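Local coordinates for D-2-hydroxyacid dehydrogensase protein (PDB 4LSW) that probably catalyses the NAD(P)-dependent interconversion of 2-hydroxy acids and 2-oxo acids, at residues 10-15 with 295-300. Residues are numbered along the deposited sequence; the frame is centred on the assembly and turned at random.
Sequences GPYPAW and QLLRDN
Tyr12 and Leu297 reach toward each other from opposite directions, and the leucine methyl CD2 settles over one face of the phenol ring. CD2 is 3.6 Å from Tyr12 CZ; its line to the ring centroid runs 29° off the normal, a CH-pi contact displaced toward the hydroxyl end. Leucine suits the place because its branched end, with CG anti to the backbone N (chi1 171°), lays a methyl on the ring. This buried pair is the tight part. Tyrosine offers an apolar face to the leucine while its OH hydrogen-bonds Thr51 O; Gly10 O lies over the opposite face, so the ring is sandwiched. A leucine in place of Tyr12 would probably leave Thr51 O without this partner and Leu297 CD2 without its aromatic platform. Toward the exposed Trp15 the packing slackens: Arg298 NH2 is 3.8 Å from Trp15 O, which lies over the guanidinium face. The long arginine chain, bent at chi3 (-80°), carries its charge to this outer side, anchored by a salt bridge from NE to Asp16. Pro13 holds the N-cap position of helix 14-23; the contact sets the loop after strand 5-8 against helix 287-306, the last helix of the family's flavodoxin-like substrate-binding domain, returning from the coenzyme domain.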
ATOM      1  N   GLY A  10     -14.350  -9.049  -8.389  1.00 10.06           N
ATOM      2  CA  GLY A  10     -14.526  -9.037  -6.947  1.00 14.20           C
ATOM      3  C   GLY A  10     -15.433  -7.902  -6.516  1.00 13.57           C
ATOM      4  O   GLY A  10     -15.656  -6.963  -7.271  1.00 11.21           O
ATOM      5  N   PRO A  11     -15.974  -7.983  -5.294  1.00 16.37           N
ATOM      6  CA  PRO A  11     -16.894  -6.945  -4.807  1.00 15.94           C
ATOM      7  C   PRO A  11     -16.258  -5.563  -4.641  1.00 16.81           C
ATOM      8  O   PRO A  11     -15.052  -5.453  -4.399  1.00 20.22           O
ATOM      9  CB  PRO A  11     -17.333  -7.481  -3.430  1.00 15.84           C
ATOM     10  CG  PRO A  11     -16.252  -8.451  -3.033  1.00 22.77           C
ATOM     11  CD  PRO A  11     -15.788  -9.069  -4.316  1.00 19.86           C
ATOM     12  N   TYR A  12     -17.076  -4.521  -4.777  1.00 15.19           N
ATOM     13  CA  TYR A  12     -16.688  -3.150  -4.469  1.00 12.40           C
ATOM     14  C   TYR A  12     -17.685  -2.592  -3.463  1.00 16.26           C
ATOM     15  O   TYR A  12     -18.782  -3.127  -3.322  1.00 16.04           O
ATOM     16  CB  TYR A  12     -16.757  -2.264  -5.707  1.00 16.70           C
ATOM     17  CG  TYR A  12     -15.784  -2.572  -6.814  1.00 12.83           C
ATOM     18  CD1 TYR A  12     -14.420  -2.708  -6.574  1.00 14.40           C
ATOM     19  CD2 TYR A  12     -16.238  -2.713  -8.113  1.00 12.56           C
ATOM     20  CE1 TYR A  12     -13.544  -2.991  -7.612  1.00 15.39           C
ATOM     21  CE2 TYR A  12     -15.382  -2.983  -9.142  1.00  9.21           C
ATOM     22  CZ  TYR A  12     -14.041  -3.123  -8.896  1.00 12.11           C
ATOM     23  OH  TYR A  12     -13.211  -3.389  -9.961  1.00 11.00           O
ATOM     24  N   PRO A  13     -17.325  -1.493  -2.779  1.00 15.00           N
ATOM     25  CA  PRO A  13     -18.296  -0.849  -1.883  1.00 16.46           C
ATOM     26  C   PRO A  13     -19.539  -0.423  -2.647  1.00 14.77           C
ATOM     27  O   PRO A  13     -19.448  -0.175  -3.846  1.00 14.04           O
ATOM     28  CB  PRO A  13     -17.552   0.402  -1.408  1.00 16.94           C
ATOM     29  CG  PRO A  13     -16.120   0.026  -1.484  1.00 19.56           C
ATOM     30  CD  PRO A  13     -15.999  -0.854  -2.697  1.00 16.85           C
ATOM     31  N   ALA A  14     -20.672  -0.334  -1.953  1.00 17.61           N
ATOM     32  CA  ALA A  14     -21.935   0.050  -2.574  1.00 16.99           C
ATOM     33  C   ALA A  14     -21.880   1.376  -3.335  1.00 16.46           C
ATOM     34  O   ALA A  14     -22.571   1.546  -4.344  1.00 19.06           O
ATOM     35  CB  ALA A  14     -23.041   0.076  -1.528  1.00 19.28           C
ATOM     36  N   TRP A  15     -21.066   2.321  -2.865  1.00 14.19           N
ATOM     37  CA  TRP A  15     -21.003   3.628  -3.512  1.00 15.74           C
ATOM     38  C   TRP A  15     -20.342   3.582  -4.901  1.00 13.37           C
ATOM     39  O   TRP A  15     -20.454   4.529  -5.691  1.00 15.76           O
ATOM     40  CB  TRP A  15     -20.374   4.697  -2.594  1.00 17.17           C
ATOM     41  CG  TRP A  15     -19.016   4.387  -2.038  1.00 16.55           C
ATOM     42  CD1 TRP A  15     -17.896   4.053  -2.742  1.00 17.58           C
ATOM     43  CD2 TRP A  15     -18.622   4.446  -0.661  1.00 17.18           C
ATOM     44  NE1 TRP A  15     -16.838   3.871  -1.885  1.00 17.57           N
ATOM     45  CE2 TRP A  15     -17.256   4.110  -0.602  1.00 16.85           C
ATOM     46  CE3 TRP A  15     -19.296   4.741   0.530  1.00 18.95           C
ATOM     47  CZ2 TRP A  15     -16.548   4.061   0.604  1.00 18.68           C
ATOM     48  CZ3 TRP A  15     -18.592   4.688   1.726  1.00 21.35           C
ATOM     49  CH2 TRP A  15     -17.233   4.352   1.753  1.00 21.72           C
ATOM     50  N   GLN A 295     -14.160   6.236  -7.632  1.00 10.40           N
ATOM     51  CA  GLN A 295     -14.534   7.220  -8.642  1.00 12.31           C
ATOM     52  C   GLN A 295     -13.602   7.168  -9.849  1.00 10.28           C
ATOM     53  O   GLN A 295     -14.040   7.297 -10.995  1.00 12.69           O
ATOM     54  CB  GLN A 295     -14.524   8.631  -8.039  1.00 11.79           C
ATOM     55  CG  GLN A 295     -15.086   9.710  -8.967  1.00 12.66           C
ATOM     56  CD  GLN A 295     -16.579   9.562  -9.195  1.00 17.12           C
ATOM     57  OE1 GLN A 295     -17.375   9.613  -8.252  1.00 19.00           O
ATOM     58  NE2 GLN A 295     -16.969   9.369 -10.452  1.00 16.25           N
ATOM     59  N   LEU A 296     -12.313   6.973  -9.585  1.00 10.26           N
ATOM     60  CA  LEU A 296     -11.305   6.923 -10.636  1.00 10.00           C
ATOM     61  C   LEU A 296     -11.459   5.668 -11.494  1.00 10.73           C
ATOM     62  O   LEU A 296     -11.352   5.726 -12.722  1.00 12.63           O
ATOM     63  CB  LEU A 296      -9.911   6.992 -10.007  1.00 11.32           C
ATOM     64  CG  LEU A 296      -8.718   7.140 -10.949  1.00 12.57           C
ATOM     65  CD1 LEU A 296      -8.983   8.203 -12.009  1.00 14.68           C
ATOM     66  CD2 LEU A 296      -7.465   7.476 -10.135  1.00 15.02           C
ATOM     67  N   LEU A 297     -11.698   4.537 -10.840  1.00 10.92           N
ATOM     68  CA  LEU A 297     -12.005   3.307 -11.555  1.00 10.43           C
ATOM     69  C   LEU A 297     -13.194   3.546 -12.480  1.00 11.24           C
ATOM     70  O   LEU A 297     -13.141   3.249 -13.673  1.00 10.62           O
ATOM     71  CB  LEU A 297     -12.338   2.194 -10.568  1.00  9.90           C
ATOM     72  CG  LEU A 297     -12.891   0.918 -11.206  1.00 10.96           C
ATOM     73  CD1 LEU A 297     -11.777  -0.043 -11.608  1.00 12.77           C
ATOM     74  CD2 LEU A 297     -13.862   0.241 -10.259  1.00 14.01           C
ATOM     75  N   ARG A 298     -14.262   4.108 -11.933  1.00 11.85           N
ATOM     76  CA  ARG A 298     -15.447   4.327 -12.743  1.00 11.49           C
ATOM     77  C   ARG A 298     -15.199   5.358 -13.848  1.00 12.98           C
ATOM     78  O   ARG A 298     -15.670   5.183 -14.974  1.00 12.93           O
ATOM     79  CB  ARG A 298     -16.630   4.712 -11.860  1.00 11.37           C
ATOM     80  CG  ARG A 298     -17.054   3.585 -10.937  1.00 11.33           C
ATOM     81  CD  ARG A 298     -18.287   3.947 -10.129  1.00 14.89           C
ATOM     82  NE  ARG A 298     -18.003   4.787  -8.963  1.00 14.92           N
ATOM     83  CZ  ARG A 298     -18.349   6.066  -8.854  1.00 19.32           C
ATOM     84  NH1 ARG A 298     -18.982   6.676  -9.848  1.00 18.95           N
ATOM     85  NH2 ARG A 298     -18.070   6.737  -7.743  1.00 15.53           N
ATOM     86  N   ASP A 299     -14.446   6.416 -13.550  1.00 12.12           N
ATOM     87  CA  ASP A 299     -14.194   7.439 -14.565  1.00 14.20           C
ATOM     88  C   ASP A 299     -13.389   6.906 -15.754  1.00 13.68           C
ATOM     89  O   ASP A 299     -13.592   7.335 -16.885  1.00 16.04           O
ATOM     90  CB  ASP A 299     -13.518   8.680 -13.965  1.00 14.80           C
ATOM     91  CG  ASP A 299     -14.447   9.483 -13.072  1.00 16.77           C
ATOM     92  OD1 ASP A 299     -15.677   9.267 -13.126  1.00 17.51           O
ATOM     93  OD2 ASP A 299     -13.940  10.341 -12.318  1.00 18.82           O
ATOM     94  N   ASN A 300     -12.487   5.962 -15.497  1.00 11.53           N
ATOM     95  CA  ASN A 300     -11.755   5.316 -16.579  1.00 11.92           C
ATOM     96  C   ASN A 300     -12.680   4.506 -17.470  1.00 10.47           C
ATOM     97  O   ASN A 300     -12.576   4.571 -18.694  1.00 12.43           O
ATOM     98  CB  ASN A 300     -10.622   4.433 -16.041  1.00 12.18           C
ATOM     99  CG  ASN A 300      -9.387   5.231 -15.674  1.00 16.27           C
ATOM    100  OD1 ASN A 300      -8.691   5.753 -16.544  1.00 11.65           O
ATOM    101  ND2 ASN A 300      -9.105   5.323 -14.382  1.00 13.75           N
TER